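Local coordinates for probable CoA-transferase alpha subunit (PDB 6COJ), which binds a coenzyme A thioester and probably works as the alpha subunit of an enzyme of the CoA-transferase family, at residues A[62-67]-A[79-84]; A[34-39]-A[177-182]. The protein carries 1 engineered substitution. All blocks are in the same frame, centred on the assembly; numbering follows the deposited sequence.

Contact 1 (A[62-67]-A[79-84])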
ATOM      1  N   LEU A  62       8.972  25.847  12.029  1.00 16.26           N
ATOM      2  CA  LEU A  62       8.274  24.703  11.456  1.00 16.42           C
ATOM      3  C   LEU A  62       8.939  23.399  11.868  1.00 17.75           C
ATOM      4  O   LEU A  62      10.154  23.316  12.061  1.00 17.12           O
ATOM      5  CB  LEU A  62       8.277  24.790   9.933  1.00 16.79           C
ATOM      6  CG  LEU A  62       7.475  25.964   9.357  1.00 17.18           C
ATOM      7  CD1 LEU A  62       7.617  26.006   7.844  1.00 20.82           C
ATOM      8  CD2 LEU A  62       6.007  25.868   9.768  1.00 19.00           C
ATOM      9  N   THR A  63       8.117  22.369  12.002  1.00 16.24           N
ATOM     10  CA  THR A  63       8.599  21.002  12.075  1.00 16.54           C
ATOM     11  C   THR A  63       8.299  20.395  10.713  1.00 15.93           C
ATOM     12  O   THR A  63       7.141  20.382  10.288  1.00 17.45           O
ATOM     13  CB  THR A  63       7.876  20.251  13.193  1.00 15.61           C
ATOM     14  OG1 THR A  63       8.244  20.817  14.460  1.00 16.73           O
ATOM     15  CG2 THR A  63       8.254  18.776  13.190  1.00 16.58           C
ATOM     16  N   VAL A  64       9.334  19.954  10.005  1.00 13.62           N
ATOM     17  CA  VAL A  64       9.202  19.516   8.616  1.00 13.74           C
ATOM     18  C   VAL A  64       9.387  18.007   8.542  1.00 14.63           C
ATOM     19  O   VAL A  64      10.339  17.463   9.116  1.00 15.80           O
ATOM     20  CB  VAL A  64      10.195  20.244   7.690  1.00 14.32           C
ATOM     21  CG1 VAL A  64      10.009  19.775   6.252  1.00 15.56           C
ATOM     22  CG2 VAL A  64       9.975  21.735   7.764  1.00 17.02           C
ATOM     23  N   VAL A  65       8.481  17.340   7.827  1.00 13.39           N
ATOM     24  CA  VAL A  65       8.555  15.902   7.557  1.00 13.91           C
ATOM     25  C   VAL A  65       8.732  15.755   6.054  1.00 13.46           C
ATOM     26  O   VAL A  65       7.876  16.211   5.286  1.00 13.93           O
ATOM     27  CB  VAL A  65       7.283  15.170   8.019  1.00 13.61           C
ATOM     28  CG1 VAL A  65       7.381  13.691   7.697  1.00 13.97           C
ATOM     29  CG2 VAL A  65       7.055  15.378   9.511  1.00 16.34           C
ATOM     30  N   THR A  66       9.833  15.139   5.625  1.00 13.79           N
ATOM     31  CA  THR A  66      10.112  15.158   4.193  1.00 13.79           C
ATOM     32  C   THR A  66      11.154  14.110   3.833  1.00 14.32           C
ATOM     33  O   THR A  66      11.969  13.708   4.666  1.00 15.26           O
ATOM     34  CB  THR A  66      10.605  16.548   3.765  1.00 17.79           C
ATOM     35  OG1 THR A  66      10.699  16.598   2.334  1.00 20.19           O
ATOM     36  CG2 THR A  66      11.971  16.866   4.389  1.00 19.55           C
ATOM     37  N   TYR A  67      11.104  13.671   2.578  1.00 13.11           N
ATOM     38  CA  TYR A  67      12.258  13.070   1.919  1.00 13.23           C
ATOM     39  C   TYR A  67      13.015  14.243   1.322  1.00 14.52           C
ATOM     40  O   TYR A  67      12.668  14.738   0.248  1.00 14.73           O
ATOM     41  CB  TYR A  67      11.801  12.097   0.844  1.00 13.67           C
ATOM     42  CG  TYR A  67      11.246  10.792   1.368  1.00 12.16           C
ATOM     43  CD1 TYR A  67      12.057   9.898   2.073  1.00 13.27           C
ATOM     44  CD2 TYR A  67       9.916  10.437   1.145  1.00 12.18           C
ATOM     45  CE1 TYR A  67      11.551   8.672   2.523  1.00 12.64           C
ATOM     46  CE2 TYR A  67       9.409   9.215   1.584  1.00 11.70           C
ATOM     47  CZ  TYR A  67      10.232   8.342   2.273  1.00 12.30           C
ATOM     48  OH  TYR A  67       9.709   7.129   2.685  1.00 13.34           O
ATOM     49  N   GLY A  79      15.912  30.157   8.022  1.00 20.18           N
ATOM     50  CA  GLY A  79      15.762  29.884   9.438  1.00 19.02           C
ATOM     51  C   GLY A  79      14.372  29.447   9.841  1.00 21.00           C
ATOM     52  O   GLY A  79      13.949  29.712  10.975  1.00 22.06           O
ATOM     53  N   LYS A  80      13.640  28.799   8.940  1.00 21.77           N
ATOM     54  CA  LYS A  80      12.242  28.481   9.195  1.00 24.30           C
ATOM     55  C   LYS A  80      12.032  27.116   9.829  1.00 24.59           C
ATOM     56  O   LYS A  80      10.888  26.785  10.154  1.00 20.18           O
ATOM     57  CB  LYS A  80      11.417  28.608   7.909  1.00 25.94           C
ATOM     58  CG  LYS A  80      11.177  30.068   7.513  1.00 28.59           C
ATOM     59  CD  LYS A  80      10.491  30.159   6.174  1.00 35.74           C
ATOM     60  CE  LYS A  80      10.277  31.595   5.764  1.00 29.53           C
ATOM     61  NZ  LYS A  80       9.275  32.294   6.614  1.00 24.33           N
ATOM     62  N   VAL A  81      13.089  26.333  10.037  1.00 19.75           N
ATOM     63  CA  VAL A  81      12.980  24.949  10.496  1.00 17.51           C
ATOM     64  C   VAL A  81      13.497  24.856  11.922  1.00 21.37           C
ATOM     65  O   VAL A  81      14.632  25.259  12.214  1.00 24.29           O
ATOM     66  CB  VAL A  81      13.746  23.992   9.574  1.00 17.04           C
ATOM     67  CG1 VAL A  81      13.581  22.548  10.052  1.00 18.98           C
ATOM     68  CG2 VAL A  81      13.267  24.151   8.143  1.00 19.85           C
ATOM     69  N   THR A  82      12.660  24.343  12.817  1.00 16.72           N
ATOM     70  CA  THR A  82      13.059  24.041  14.185  1.00 18.51           C
ATOM     71  C   THR A  82      13.405  22.572  14.361  1.00 16.85           C
ATOM     72  O   THR A  82      14.371  22.238  15.055  1.00 18.70           O
ATOM     73  CB  THR A  82      11.918  24.404  15.143  1.00 20.92           C
ATOM     74  OG1 THR A  82      11.676  25.810  15.076  1.00 25.52           O
ATOM     75  CG2 THR A  82      12.263  24.036  16.587  1.00 25.38           C
ATOM     76  N   LYS A  83      12.629  21.691  13.740  1.00 17.17           N
ATOM     77  CA  LYS A  83      12.782  20.259  13.902  1.00 16.73           C
ATOM     78  C   LYS A  83      12.491  19.621  12.554  1.00 14.95           C
ATOM     79  O   LYS A  83      11.629  20.096  11.808  1.00 15.92           O
ATOM     80  CB  LYS A  83      11.799  19.754  14.968  1.00 20.10           C
ATOM     81  CG  LYS A  83      12.011  18.317  15.416  1.00 23.43           C
ATOM     82  CD  LYS A  83      11.125  18.005  16.611  1.00 22.86           C
ATOM     83  CE  LYS A  83      11.361  16.588  17.130  1.00 28.59           C
ATOM     84  NZ  LYS A  83      10.417  16.200  18.225  1.00 34.58           N
ATOM     85  N   ALA A  84      13.233  18.571  12.226  1.00 16.69           N
ATOM     86  CA  ALA A  84      13.076  17.930  10.928  1.00 15.53           C
ATOM     87  C   ALA A  84      13.050  16.420  11.088  1.00 16.09           C
ATOM     88  O   ALA A  84      13.928  15.848  11.740  1.00 17.32           O
ATOM     89  CB  ALA A  84      14.192  18.353   9.958  1.00 16.06           C
TER
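Leu62, Val64, Val81 and Ala84 share the buried face of this strand pair, and there the packing is close. Val64 and Val81 cross at about a right angle, CG2 of each reaching the other at 4.1 Å; both of these methyls stand anti to their carbonyl carbons, and Val81 also packs on Leu72 and Leu75 of helix 70-77. Between the two strands the parallel backbones are joined by Leu62 N to Lys80 O at 2.8 Å and by Val64 N to Lys83 O at 2.9 Å, both donors lying in the carbonyl plane. The pairing belongs to a beta-alpha-beta unit, strand 62-65, helix 70-77 and strand 81-86, and it is broken by a beta bulge: Leu62 O takes Thr82 N at 2.8 Å (N-H...O 163°) and, more weakly, Lys83 N at 3.4 Å, so that one carbonyl faces two successive amides. The other face is looser and partly open to solvent. Thr63 and Lys83 run alongside each other there, in the same direction, with Thr63 OG1 3.7 Å from Lys83 CB. The lysine runs on fully extended, carrying NZ away to Tyr85 OH and a salt bridge with Glu151, while Thr82 OG1 turns to Asp61.

Contact 2 (A[34-39]-A[177-182])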
ATOM      1  N   MET A  34       3.701  24.941  12.926  1.00 18.07           N
ATOM      2  CA  MET A  34       3.038  23.772  12.370  1.00 17.56           C
ATOM      3  C   MET A  34       4.041  22.675  12.059  1.00 16.55           C
ATOM      4  O   MET A  34       5.225  22.927  11.806  1.00 18.27           O
ATOM      5  CB  MET A  34       2.319  24.127  11.072  1.00 18.66           C
ATOM      6  CG  MET A  34       0.923  24.628  11.280  1.00 17.66           C
ATOM      7  SD  MET A  34       0.158  24.908   9.682  1.00 19.95           S
ATOM      8  CE  MET A  34      -1.503  25.348  10.187  1.00 28.02           C
ATOM      9  N   THR A  35       3.545  21.443  12.084  1.00 16.68           N
ATOM     10  CA  THR A  35       4.231  20.315  11.473  1.00 14.96           C
ATOM     11  C   THR A  35       3.730  20.195  10.037  1.00 16.51           C
ATOM     12  O   THR A  35       2.524  20.022   9.808  1.00 16.28           O
ATOM     13  CB  THR A  35       3.941  19.046  12.271  1.00 15.02           C
ATOM     14  OG1 THR A  35       4.497  19.179  13.580  1.00 18.28           O
ATOM     15  CG2 THR A  35       4.559  17.836  11.595  1.00 15.69           C
ATOM     16  N   ILE A  36       4.642  20.323   9.072  1.00 14.71           N
ATOM     17  CA  ILE A  36       4.290  20.336   7.658  1.00 13.20           C
ATOM     18  C   ILE A  36       5.045  19.221   6.948  1.00 14.27           C
ATOM     19  O   ILE A  36       6.271  19.113   7.076  1.00 16.34           O
ATOM     20  CB  ILE A  36       4.595  21.700   7.012  1.00 14.35           C
ATOM     21  CG1 ILE A  36       3.835  22.801   7.753  1.00 16.65           C
ATOM     22  CG2 ILE A  36       4.236  21.687   5.518  1.00 17.97           C
ATOM     23  CD1 ILE A  36       3.984  24.177   7.129  1.00 19.70           C
ATOM     24  N   GLY A  37       4.312  18.406   6.194  1.00 12.72           N
ATOM     25  CA  GLY A  37       4.925  17.409   5.339  1.00 12.83           C
ATOM     26  C   GLY A  37       5.076  17.987   3.943  1.00 12.78           C
ATOM     27  O   GLY A  37       4.183  18.665   3.440  1.00 16.03           O
ATOM     28  N   ILE A  38       6.221  17.725   3.324  1.00 13.23           N
ATOM     29  CA  ILE A  38       6.489  18.210   1.975  1.00 13.47           C
ATOM     30  C   ILE A  38       6.705  17.010   1.066  1.00 13.81           C
ATOM     31  O   ILE A  38       7.542  16.144   1.357  1.00 14.29           O
ATOM     32  CB  ILE A  38       7.691  19.170   1.937  1.00 14.07           C
ATOM     33  CG1 ILE A  38       7.471  20.316   2.922  1.00 15.34           C
ATOM     34  CG2 ILE A  38       7.876  19.692   0.519  1.00 14.63           C
ATOM     35  CD1 ILE A  38       8.616  21.294   2.985  1.00 17.55           C
ATOM     36  N   GLY A  39       5.947  16.966  -0.029  1.00 12.74           N
ATOM     37  CA  GLY A  39       5.942  15.837  -0.942  1.00 13.35           C
ATOM     38  C   GLY A  39       7.176  15.766  -1.828  1.00 13.39           C
ATOM     39  O   GLY A  39       8.220  16.368  -1.554  1.00 14.48           O
ATOM     40  N   LEU A 177       0.425  15.272  10.521  1.00 13.14           N
ATOM     41  CA  LEU A 177       0.840  16.564  10.001  1.00 13.07           C
ATOM     42  C   LEU A 177      -0.268  17.596  10.152  1.00 14.96           C
ATOM     43  O   LEU A 177      -1.444  17.301   9.914  1.00 15.56           O
ATOM     44  CB  LEU A 177       1.163  16.446   8.512  1.00 13.48           C
ATOM     45  CG  LEU A 177       2.050  15.268   8.096  1.00 14.42           C
ATOM     46  CD1 LEU A 177       2.108  15.143   6.575  1.00 14.38           C
ATOM     47  CD2 LEU A 177       3.444  15.425   8.682  1.00 16.83           C
ATOM     48  N   ASP A 178       0.116  18.826  10.511  1.00 14.87           N
ATOM     49  CA  ASP A 178      -0.850  19.914  10.438  1.00 14.42           C
ATOM     50  C   ASP A 178      -1.171  20.243   8.992  1.00 15.67           C
ATOM     51  O   ASP A 178      -2.315  20.580   8.669  1.00 15.98           O
ATOM     52  CB  ASP A 178      -0.322  21.150  11.165  1.00 15.66           C
ATOM     53  CG  ASP A 178      -0.134  20.902  12.644  1.00 18.18           C
ATOM     54  OD1 ASP A 178      -1.087  20.412  13.289  1.00 23.24           O
ATOM     55  OD2 ASP A 178       0.972  21.165  13.149  1.00 18.73           O
ATOM     56  N   ALA A 179      -0.177  20.161   8.110  1.00 14.98           N
ATOM     57  CA  ALA A 179      -0.396  20.500   6.712  1.00 14.06           C
ATOM     58  C   ALA A 179       0.508  19.659   5.828  1.00 14.41           C
ATOM     59  O   ALA A 179       1.552  19.160   6.261  1.00 16.09           O
ATOM     60  CB  ALA A 179      -0.158  21.993   6.452  1.00 15.40           C
ATOM     61  N   ALA A 180       0.078  19.488   4.579  1.00 14.32           N
ATOM     62  CA  ALA A 180       0.896  18.870   3.543  1.00 14.03           C
ATOM     63  C   ALA A 180       0.940  19.796   2.338  1.00 14.92           C
ATOM     64  O   ALA A 180      -0.069  20.417   1.982  1.00 15.20           O
ATOM     65  CB  ALA A 180       0.329  17.508   3.101  1.00 14.31           C
ATOM     66  N   LEU A 181       2.120  19.888   1.725  1.00 13.29           N
ATOM     67  CA  LEU A 181       2.339  20.633   0.486  1.00 12.80           C
ATOM     68  C   LEU A 181       2.870  19.641  -0.539  1.00 13.89           C
ATOM     69  O   LEU A 181       3.908  19.011  -0.313  1.00 14.12           O
ATOM     70  CB  LEU A 181       3.367  21.752   0.696  1.00 14.85           C
ATOM     71  CG  LEU A 181       3.122  22.708   1.862  1.00 14.16           C
ATOM     72  CD1 LEU A 181       4.314  23.646   2.015  1.00 15.73           C
ATOM     73  CD2 LEU A 181       1.843  23.490   1.653  1.00 18.70           C
ATOM     74  N   VAL A 182       2.148  19.471  -1.651  1.00 14.36           N
ATOM     75  CA  VAL A 182       2.553  18.540  -2.699  1.00 13.84           C
ATOM     76  C   VAL A 182       2.341  19.210  -4.050  1.00 13.76           C
ATOM     77  O   VAL A 182       1.517  20.114  -4.191  1.00 14.22           O
ATOM     78  CB  VAL A 182       1.790  17.189  -2.635  1.00 13.06           C
ATOM     79  CG1 VAL A 182       2.004  16.496  -1.275  1.00 13.99           C
ATOM     80  CG2 VAL A 182       0.298  17.390  -2.903  1.00 14.77           C
TER
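Met34 opens the contact by lying obliquely across Asp178, with Met34 CG 3.7 Å from Asp178 CB, and the extended thioether runs on until SD comes near Ala179 CB. At Thr35 both polar backbone atoms, on successive peptides, turn toward 177-182 and are held there. Its N-H points almost straight (171°) at Asp178 OD2, 2.8 Å away, and meets the anti lone pair of that oxygen; Thr35 O accepts Ala179 N at 3.2 Å and a weak, bent bond from Asp178 N. The threonine CG2, anti to its own N, crosses Leu177 CD2 at about a right angle. Ile36 turns to the face shared with Ala179 and Leu181, where its CG2 rests on Leu181 CG at 4.0 Å. Gly37 is hydrogen-bonded through both its N-H, to Ala179 O, and its carbonyl, which takes Leu181 N at 2.9 Å nearly along the C=O axis. Leu177 CD1 sits 3.8 Å from Gly37 CA, where a beta carbon would clash. Ile38, paired with Leu181, sets CG2 near Leu181 O, and its side chain also packs on Asp71 and Leu75 of helix 70-77. Gly39 finishes the run with its N on Leu181 O at 2.9 Å, and Val182 CG1 lies over its CA, again leaving no room for a side chain. This is the central junction of a Rossmann-like parallel sheet, where the first strand meets the fifth. An alanine in place of Asp178 would remove the carboxylate that holds Thr35 N and would probably loosen the start of the pairing. The chemistry implies a graded seam: a charged acceptor, probably stabilised by the amide it receives, clasps the partly exposed start, and farther along regular backbone bonds, with glycines admitting bulky neighbours, hold a buried apolar interior.

Contact 1 and contact 2 are two seams of one parallel sheet, their centres about 10 Å apart. Strands 62-65 and 35-38 are neighbours in it and join the seams directly: Thr63 O accepts Ile36 N, and Val65 N reaches Ile36 O. Across the sheet the strands thus run 81-86, 62-65, 35-38, 177-184. Along the chain, 34-39 comes first, then both halves of contact 1, and finally 177-182, so contact 1 is nested inside the long loop that contact 2 closes. Helix 70-77 covers side chains from both. Beyond the strand ends, Tyr67 meets Trp41 and bonds Ala117 O, two residues of the thioester pocket, which ties this sheet to the ligand site.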